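Local atomic coordinates of probable tRNA pseudouridine synthase D (Methanosarcina mazei, PDB entry 1Z2Z), a protein that probably converts uridine-13 of transfer RNAs into pseudouridine. Residues K48-L54 against T92-F98. Residue numbers count along the deposited sequence, not the author numbering.
Sequences KYLIVEL and TQKISIF
Strands 49-57 and 90-98 are antiparallel neighbours in the mixed sheet of the pseudouridine synthase fold, and here they pair in unbroken register from Tyr49-Phe98 to Leu54-Gln93, the segment axes running at 151°. Both strands are extended from Tyr49 to Leu54 and from Thr92 to Phe98. Three pairs are hydrogen-bonded: Leu50 N to Ile97 O and Ile97 N to Leu50 O, both 2.8 Å; Val52 N to Ile95 O 3.1 Å and Ile95 N to Val52 O 2.8 Å; Leu54 N to Gln93 O 2.7 Å and Gln93 N to Leu54 O 2.8 Å. Tyr49-Phe98 (CA-CA 4.6 Å), Ile51-Ser96 and Glu53-Lys94 (CA-CA 4.5 Å each) are the non-hydrogen-bonded pairs.

Leu54, the residue most covered, lies with Val52, Ile95 and Ile97 on one face. Its CD2 is 3.9 Å from Ile95 CG2, and Val52 CG2 is 4.0 Å from Ile97 CD1; helix 102-105 packs on Val52, strand 79-81 on Ile95. The opposite face carries Tyr49, Ile51, Ser96 and Phe98. Phe98 (chi1 t) and Tyr49 (chi1 m) meet obliquely, Tyr49 CE1 3.4 Å from Phe98 CB. Lys94 extends on this face to a salt bridge with Glu43.

At the other end, the side chain of Gln93 is about 9 Å from that of Asp86, the predicted nucleophile. A water sits 2.9 Å from Leu54 O and 3.0 Å from Gln93 OE1.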
loop_
_atom_site.group_PDB
_atom_site.type_symbol
_atom_site.label_atom_id
_atom_site.label_comp_id
_atom_site.label_asym_id
_atom_site.label_seq_id
_atom_site.Cartn_x
_atom_site.Cartn_y
_atom_site.Cartn_z
ATOM N N LYS A 48 -30.892 -9.129 10.855
ATOM C CA LYS A 48 -31.432 -7.899 10.290
ATOM C C LYS A 48 -30.517 -7.291 9.239
ATOM O O LYS A 48 -30.674 -6.136 8.870
ATOM C CB LYS A 48 -31.696 -6.881 11.407
ATOM C CG LYS A 48 -30.431 -6.355 12.096
ATOM C CD LYS A 48 -30.704 -5.880 13.529
ATOM C CE LYS A 48 -29.415 -5.467 14.256
ATOM N NZ LYS A 48 -28.907 -4.107 13.912
ATOM N N TYR A 49 -29.568 -8.082 8.755
ATOM C CA TYR A 49 -28.621 -7.636 7.744
ATOM C C TYR A 49 -28.684 -8.557 6.518
ATOM O O TYR A 49 -28.552 -9.784 6.622
ATOM C CB TYR A 49 -27.204 -7.608 8.346
ATOM C CG TYR A 49 -26.893 -6.363 9.164
ATOM C CD1 TYR A 49 -26.774 -5.127 8.541
ATOM C CD2 TYR A 49 -26.732 -6.414 10.554
ATOM C CE1 TYR A 49 -26.509 -3.972 9.267
ATOM C CE2 TYR A 49 -26.462 -5.249 11.296
ATOM C CZ TYR A 49 -26.356 -4.035 10.641
ATOM O OH TYR A 49 -26.126 -2.852 11.317
ATOM N N LEU A 50 -28.914 -7.955 5.356
ATOM C CA LEU A 50 -29.013 -8.710 4.111
ATOM C C LEU A 50 -27.632 -8.711 3.478
ATOM O O LEU A 50 -27.042 -7.653 3.285
ATOM C CB LEU A 50 -30.049 -8.049 3.189
ATOM C CG LEU A 50 -30.597 -8.872 2.019
ATOM C CD1 LEU A 50 -29.500 -9.077 1.032
ATOM C CD2 LEU A 50 -31.136 -10.207 2.499
ATOM N N ILE A 51 -27.113 -9.889 3.165
ATOM C CA ILE A 51 -25.775 -9.969 2.583
ATOM C C ILE A 51 -25.788 -10.273 1.090
ATOM O O ILE A 51 -26.237 -11.343 0.640
ATOM C CB ILE A 51 -24.891 -11.038 3.272
ATOM C CG1 ILE A 51 -25.074 -11.014 4.801
ATOM C CG2 ILE A 51 -23.457 -10.776 2.889
ATOM C CD1 ILE A 51 -24.867 -9.650 5.461
ATOM N N VAL A 52 -25.224 -9.338 0.340
ATOM C CA VAL A 52 -25.197 -9.409 -1.108
ATOM C C VAL A 52 -23.826 -9.378 -1.750
ATOM O O VAL A 52 -22.916 -8.709 -1.269
ATOM C CB VAL A 52 -25.999 -8.229 -1.686
ATOM C CG1 VAL A 52 -26.279 -8.460 -3.152
ATOM C CG2 VAL A 52 -27.288 -8.045 -0.905
ATOM N N GLU A 53 -23.696 -10.094 -2.857
ATOM C CA GLU A 53 -22.447 -10.119 -3.605
ATOM C C GLU A 53 -22.576 -8.992 -4.614
ATOM O O GLU A 53 -23.475 -9.003 -5.450
ATOM C CB GLU A 53 -22.287 -11.437 -4.340
ATOM C CG GLU A 53 -21.000 -11.531 -5.098
ATOM C CD GLU A 53 -20.961 -12.745 -5.991
ATOM O OE1 GLU A 53 -21.127 -12.577 -7.217
ATOM O OE2 GLU A 53 -20.786 -13.868 -5.462
ATOM N N LEU A 54 -21.688 -8.018 -4.509
ATOM C CA LEU A 54 -21.681 -6.862 -5.376
ATOM C C LEU A 54 -20.682 -7.025 -6.517
ATOM O O LEU A 54 -19.514 -7.333 -6.289
ATOM C CB LEU A 54 -21.332 -5.627 -4.548
ATOM C CG LEU A 54 -21.038 -4.301 -5.253
ATOM C CD1 LEU A 54 -22.208 -3.928 -6.153
ATOM C CD2 LEU A 54 -20.781 -3.213 -4.192
ATOM N N THR A 92 -15.804 -7.956 -7.898
ATOM C CA THR A 92 -16.820 -8.698 -7.160
ATOM C C THR A 92 -16.445 -8.671 -5.662
ATOM O O THR A 92 -15.269 -8.817 -5.317
ATOM C CB THR A 92 -16.822 -10.156 -7.639
ATOM O OG1 THR A 92 -17.045 -10.185 -9.052
ATOM C CG2 THR A 92 -17.886 -10.972 -6.944
ATOM N N GLN A 93 -17.420 -8.495 -4.774
ATOM C CA GLN A 93 -17.141 -8.465 -3.338
ATOM C C GLN A 93 -18.411 -8.679 -2.531
ATOM O O GLN A 93 -19.515 -8.590 -3.063
ATOM C CB GLN A 93 -16.561 -7.125 -2.920
ATOM C CG GLN A 93 -17.580 -6.014 -2.923
ATOM C CD GLN A 93 -16.940 -4.667 -2.752
ATOM O OE1 GLN A 93 -17.108 -3.762 -3.577
ATOM N NE2 GLN A 93 -16.185 -4.524 -1.683
ATOM N N LYS A 94 -18.255 -8.950 -1.234
ATOM C CA LYS A 94 -19.412 -9.159 -0.378
ATOM C C LYS A 94 -19.742 -7.855 0.362
ATOM O O LYS A 94 -18.847 -7.111 0.747
ATOM C CB LYS A 94 -19.127 -10.299 0.602
ATOM C CG LYS A 94 -20.123 -10.413 1.750
ATOM C CD LYS A 94 -19.845 -11.634 2.625
ATOM C CE LYS A 94 -20.050 -12.920 1.845
ATOM N NZ LYS A 94 -19.882 -14.174 2.649
ATOM N N ILE A 95 -21.025 -7.553 0.509
ATOM C CA ILE A 95 -21.435 -6.351 1.213
ATOM C C ILE A 95 -22.627 -6.670 2.100
ATOM O O ILE A 95 -23.205 -7.763 2.030
ATOM C CB ILE A 95 -21.843 -5.205 0.250
ATOM C CG1 ILE A 95 -23.084 -5.595 -0.555
ATOM C CG2 ILE A 95 -20.682 -4.845 -0.665
ATOM C CD1 ILE A 95 -23.779 -4.378 -1.230
ATOM N N SER A 96 -22.988 -5.734 2.959
ATOM C CA SER A 96 -24.142 -5.965 3.810
ATOM C C SER A 96 -25.049 -4.756 3.721
ATOM O O SER A 96 -24.588 -3.620 3.559
ATOM C CB SER A 96 -23.725 -6.207 5.263
ATOM O OG SER A 96 -23.276 -5.004 5.860
ATOM N N ILE A 97 -26.346 -5.018 3.817
ATOM C CA ILE A 97 -27.354 -3.973 3.740
ATOM C C ILE A 97 -28.332 -4.164 4.872
ATOM O O ILE A 97 -28.955 -5.223 5.001
ATOM C CB ILE A 97 -28.136 -4.044 2.418
ATOM C CG1 ILE A 97 -27.165 -4.057 1.225
ATOM C CG2 ILE A 97 -29.084 -2.864 2.339
ATOM C CD1 ILE A 97 -27.844 -4.174 -0.125
ATOM N N PHE A 98 -28.472 -3.128 5.684
ATOM C CA PHE A 98 -29.347 -3.187 6.837
ATOM C C PHE A 98 -30.822 -3.110 6.519
ATOM O O PHE A 98 -31.279 -2.292 5.707
ATOM C CB PHE A 98 -28.987 -2.072 7.829
ATOM C CG PHE A 98 -29.954 -1.930 8.976
ATOM C CD1 PHE A 98 -30.681 -0.767 9.146
ATOM C CD2 PHE A 98 -30.126 -2.957 9.896
ATOM C CE1 PHE A 98 -31.562 -0.623 10.233
ATOM C CE2 PHE A 98 -31.005 -2.817 10.982
ATOM C CZ PHE A 98 -31.721 -1.656 11.146
HETATM O O HOH W 1 -17.362 -5.461 -6.045
#